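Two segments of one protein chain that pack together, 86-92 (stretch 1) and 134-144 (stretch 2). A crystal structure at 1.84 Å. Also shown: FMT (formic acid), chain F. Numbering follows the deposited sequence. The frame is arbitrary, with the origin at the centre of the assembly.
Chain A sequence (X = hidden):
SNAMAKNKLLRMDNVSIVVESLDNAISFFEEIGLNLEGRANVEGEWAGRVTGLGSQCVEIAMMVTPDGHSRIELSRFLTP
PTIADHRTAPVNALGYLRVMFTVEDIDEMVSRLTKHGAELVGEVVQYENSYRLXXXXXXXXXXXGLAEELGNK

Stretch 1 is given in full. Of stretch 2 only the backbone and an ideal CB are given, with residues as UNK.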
# COMPACT_ATOMS: atom_id res chain seq x y z
N HIS A 86 6.78 10.98 -4.39
CA HIS A 86 5.35 11.10 -4.59
C HIS A 86 4.67 11.07 -3.21
O HIS A 86 3.49 10.78 -3.08
CB HIS A 86 4.76 10.01 -5.52
CG HIS A 86 5.24 8.63 -5.22
ND1 HIS A 86 6.43 8.14 -5.69
CD2 HIS A 86 4.68 7.62 -4.50
CE1 HIS A 86 6.59 6.89 -5.28
NE2 HIS A 86 5.53 6.55 -4.56
N ARG A 87 5.44 11.36 -2.17
CA ARG A 87 4.87 11.37 -0.82
C ARG A 87 3.71 12.34 -0.70
O ARG A 87 2.74 12.04 -0.02
CB ARG A 87 5.94 11.75 0.20
CG ARG A 87 6.95 10.67 0.49
CD ARG A 87 8.07 11.24 1.38
NE ARG A 87 8.69 12.43 0.80
CZ ARG A 87 9.57 13.21 1.44
NH1 ARG A 87 9.96 12.92 2.69
NH2 ARG A 87 10.07 14.28 0.83
N THR A 88 3.79 13.49 -1.37
CA THR A 88 2.71 14.46 -1.29
C THR A 88 1.91 14.56 -2.60
O THR A 88 1.41 15.62 -2.94
CB THR A 88 3.25 15.86 -0.86
OG1 THR A 88 4.45 16.17 -1.57
CG2 THR A 88 3.57 15.87 0.65
N ALA A 89 1.80 13.45 -3.32
CA ALA A 89 1.05 13.44 -4.57
C ALA A 89 -0.40 13.82 -4.30
O ALA A 89 -0.91 13.59 -3.19
CB ALA A 89 1.10 12.03 -5.20
N PRO A 90 -1.06 14.44 -5.27
CA PRO A 90 -2.46 14.80 -5.01
C PRO A 90 -3.32 13.54 -4.86
O PRO A 90 -2.94 12.44 -5.30
CB PRO A 90 -2.86 15.64 -6.23
CG PRO A 90 -1.83 15.33 -7.26
CD PRO A 90 -0.56 15.06 -6.51
N VAL A 91 -4.48 13.69 -4.22
CA VAL A 91 -5.36 12.55 -4.04
C VAL A 91 -5.76 12.03 -5.43
O VAL A 91 -5.79 10.82 -5.66
CB VAL A 91 -6.63 12.94 -3.26
CG1 VAL A 91 -7.60 11.78 -3.22
CG2 VAL A 91 -6.25 13.38 -1.84
N ASN A 92 -6.07 12.94 -6.35
CA ASN A 92 -6.47 12.52 -7.70
C ASN A 92 -5.25 12.34 -8.62
O ASN A 92 -5.01 13.13 -9.54
CB ASN A 92 -7.51 13.51 -8.30
CG ASN A 92 -7.01 14.97 -8.34
OD1 ASN A 92 -6.32 15.44 -7.42
ND2 ASN A 92 -7.39 15.69 -9.40
N UNK A 134 -11.75 10.09 7.71
CA UNK A 134 -11.03 11.24 7.20
C UNK A 134 -9.72 10.81 6.56
O UNK A 134 -9.31 9.64 6.68
CB UNK A 134 -10.77 12.25 8.32
N UNK A 135 -9.08 11.76 5.89
CA UNK A 135 -7.77 11.55 5.27
C UNK A 135 -6.86 12.49 6.03
O UNK A 135 -7.22 13.62 6.33
CB UNK A 135 -7.76 11.82 3.76
N UNK A 136 -5.66 12.01 6.32
CA UNK A 136 -4.68 12.78 7.05
C UNK A 136 -3.36 12.69 6.34
O UNK A 136 -3.03 11.63 5.81
CB UNK A 136 -4.56 12.30 8.50
N UNK A 137 -2.62 13.80 6.32
CA UNK A 137 -1.28 13.83 5.76
C UNK A 137 -0.43 13.63 7.02
O UNK A 137 -0.38 14.51 7.90
CB UNK A 137 -0.96 15.11 4.99
N UNK A 138 0.20 12.46 7.13
CA UNK A 138 0.99 12.17 8.31
C UNK A 138 2.46 12.48 8.16
O UNK A 138 2.84 13.50 7.58
CB UNK A 138 0.82 10.70 8.69
N UNK A 139 3.30 11.59 8.68
CA UNK A 139 4.74 11.77 8.60
C UNK A 139 5.18 12.06 7.16
O UNK A 139 4.79 11.36 6.22
CB UNK A 139 5.46 10.53 9.14
N UNK A 140 5.94 13.14 7.00
CA UNK A 140 6.43 13.55 5.70
C UNK A 140 5.33 13.72 4.64
O UNK A 140 5.55 13.46 3.45
CB UNK A 140 7.46 12.53 5.21
N UNK A 141 4.15 14.15 5.09
CA UNK A 141 3.02 14.36 4.20
C UNK A 141 2.34 13.12 3.61
O UNK A 141 1.42 13.25 2.80
CB UNK A 141 3.49 15.24 3.04
N UNK A 142 2.78 11.94 4.03
CA UNK A 142 2.22 10.69 3.51
C UNK A 142 0.73 10.54 3.82
O UNK A 142 0.29 10.66 4.96
CB UNK A 142 2.99 9.50 4.09
N UNK A 143 -0.05 10.26 2.78
CA UNK A 143 -1.49 10.11 2.90
C UNK A 143 -1.94 8.82 3.59
O UNK A 143 -1.58 7.71 3.16
CB UNK A 143 -2.12 10.18 1.51
N UNK A 144 -2.74 8.99 4.64
CA UNK A 144 -3.31 7.88 5.42
C UNK A 144 -4.80 8.12 5.56
O UNK A 144 -5.25 9.25 5.57
CB UNK A 144 -2.65 7.75 6.79
C FMT F . -3.91 17.59 0.03
O1 FMT F . -3.21 17.52 1.09
O2 FMT F . -4.43 16.47 -0.28

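Position 134 lies in a strand, with nothing of stretch 1 within reach of its CB, so the contact leaves the choice open; it is C134. Position 135 also has extended angles, but its CA-to-CB bond points toward stretch 1, where the methyls of V91 lie some way off. A long apolar or aromatic side chain could span the gap. The residue is Y135, whose CE1 lies 4.2 Å from V91 CG1, the methyl meeting the edge of the ring. At 136 the CB is again out of reach, and the extended backbone tolerates beta-branched residues well, among others; it is I136.

Position 137 points toward stretch 1, yet no atom there comes within 5.5 Å of its ideal CB. Beyond that space lie the carbonyl oxygens of R87 and A89 and the formic acid, so a long donor, lysine or arginine, would suit. It is R137. Its NH2 donates to A89 O at 2.8 Å, while R137 NE and NH2 bind FMT O1 (2.8 Å) and FMT O2 (3.2 Å), respectively. R137 NH1 turns back to its own stretch, donating to the backbone O of position 141 at 2.9 Å, and also to water 2, which in turn donates to A89 O.

Positions 138 and 139 make no contact with stretch 1. The phi/psi of -95/-139° at 138 favours glycine, and it is G138; 139 has ordinary angles (-51/128°), so many residues would do, and it is V139.

At 140 the ideal CB points toward stretch 1 and sits 3.6 Å from R87 NH1. An acid or a neutral acceptor would suit, and the positive phi (54°) does not exclude a side chain. E140 forms a salt bridge, its OE1 accepting from R87 NH1 at 2.9 Å, while E140 O lies over one face of the same guanidinium.

Position 141 is more restrictive: phi is 71°, and an ideal CB would lie 2.5 Å from T88 CG2, a clash. Glycine is the clear expectation, and G141 lets its CA approach T88 CG2 to 3.9 Å.

At 142 the CB points sideways, beside the aliphatic part of R87, and an apolar chain would suit. I142 places CG1 4.0 Å from R87 CG. Position 143 points toward stretch 1, with V91 further out, favouring a medium or large apolar residue; L143 brings CD2 to 4.2 Å from V91 CG2. Water 1 links L143 N to R87 O. Position 144 is out of reach in an extended strand, where many residues, beta-branched ones included, would fit; it is I144.

Stretch 2 134-144: CYIRGVEGILI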
# COMPACT_ATOMS: atom_id res chain seq x y z
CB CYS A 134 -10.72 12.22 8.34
SG CYS A 134 -9.55 11.56 9.55
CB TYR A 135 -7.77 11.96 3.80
CG TYR A 135 -8.21 10.90 2.81
CD1 TYR A 135 -8.02 11.09 1.44
CD2 TYR A 135 -8.82 9.73 3.24
CE1 TYR A 135 -8.43 10.14 0.52
CE2 TYR A 135 -9.24 8.78 2.33
CZ TYR A 135 -9.05 8.99 0.97
OH TYR A 135 -9.50 8.06 0.08
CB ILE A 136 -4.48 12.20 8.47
CG1 ILE A 136 -5.76 12.34 9.28
CG2 ILE A 136 -3.29 12.86 9.16
CD1 ILE A 136 -6.09 13.76 9.61
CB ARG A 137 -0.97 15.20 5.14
CG ARG A 137 -1.72 15.49 3.85
CD ARG A 137 -0.83 15.27 2.65
NE ARG A 137 -1.56 15.31 1.38
CZ ARG A 137 -1.25 14.52 0.35
NH1 ARG A 137 -0.25 13.67 0.47
NH2 ARG A 137 -1.94 14.60 -0.80
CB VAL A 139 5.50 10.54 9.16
CG1 VAL A 139 5.19 9.30 8.34
CG2 VAL A 139 7.01 10.83 9.19
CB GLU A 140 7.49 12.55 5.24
CG GLU A 140 8.77 12.62 6.07
CD GLU A 140 9.71 11.44 5.86
OE1 GLU A 140 9.71 10.87 4.76
OE2 GLU A 140 10.46 11.10 6.81
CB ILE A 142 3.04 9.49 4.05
CG1 ILE A 142 4.46 9.57 3.45
CG2 ILE A 142 2.38 8.14 3.67
CD1 ILE A 142 5.48 8.67 4.10
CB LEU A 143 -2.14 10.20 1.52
CG LEU A 143 -3.67 10.35 1.49
CD1 LEU A 143 -4.04 11.70 2.08
CD2 LEU A 143 -4.16 10.23 0.03
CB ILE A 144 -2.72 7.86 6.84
CG1 ILE A 144 -1.20 7.77 6.78
CG2 ILE A 144 -3.29 6.70 7.59
CD1 ILE A 144 -0.70 6.50 6.15
O HOH W 1 1.30 9.72 0.28
O HOH W 2 -0.38 11.94 -1.30
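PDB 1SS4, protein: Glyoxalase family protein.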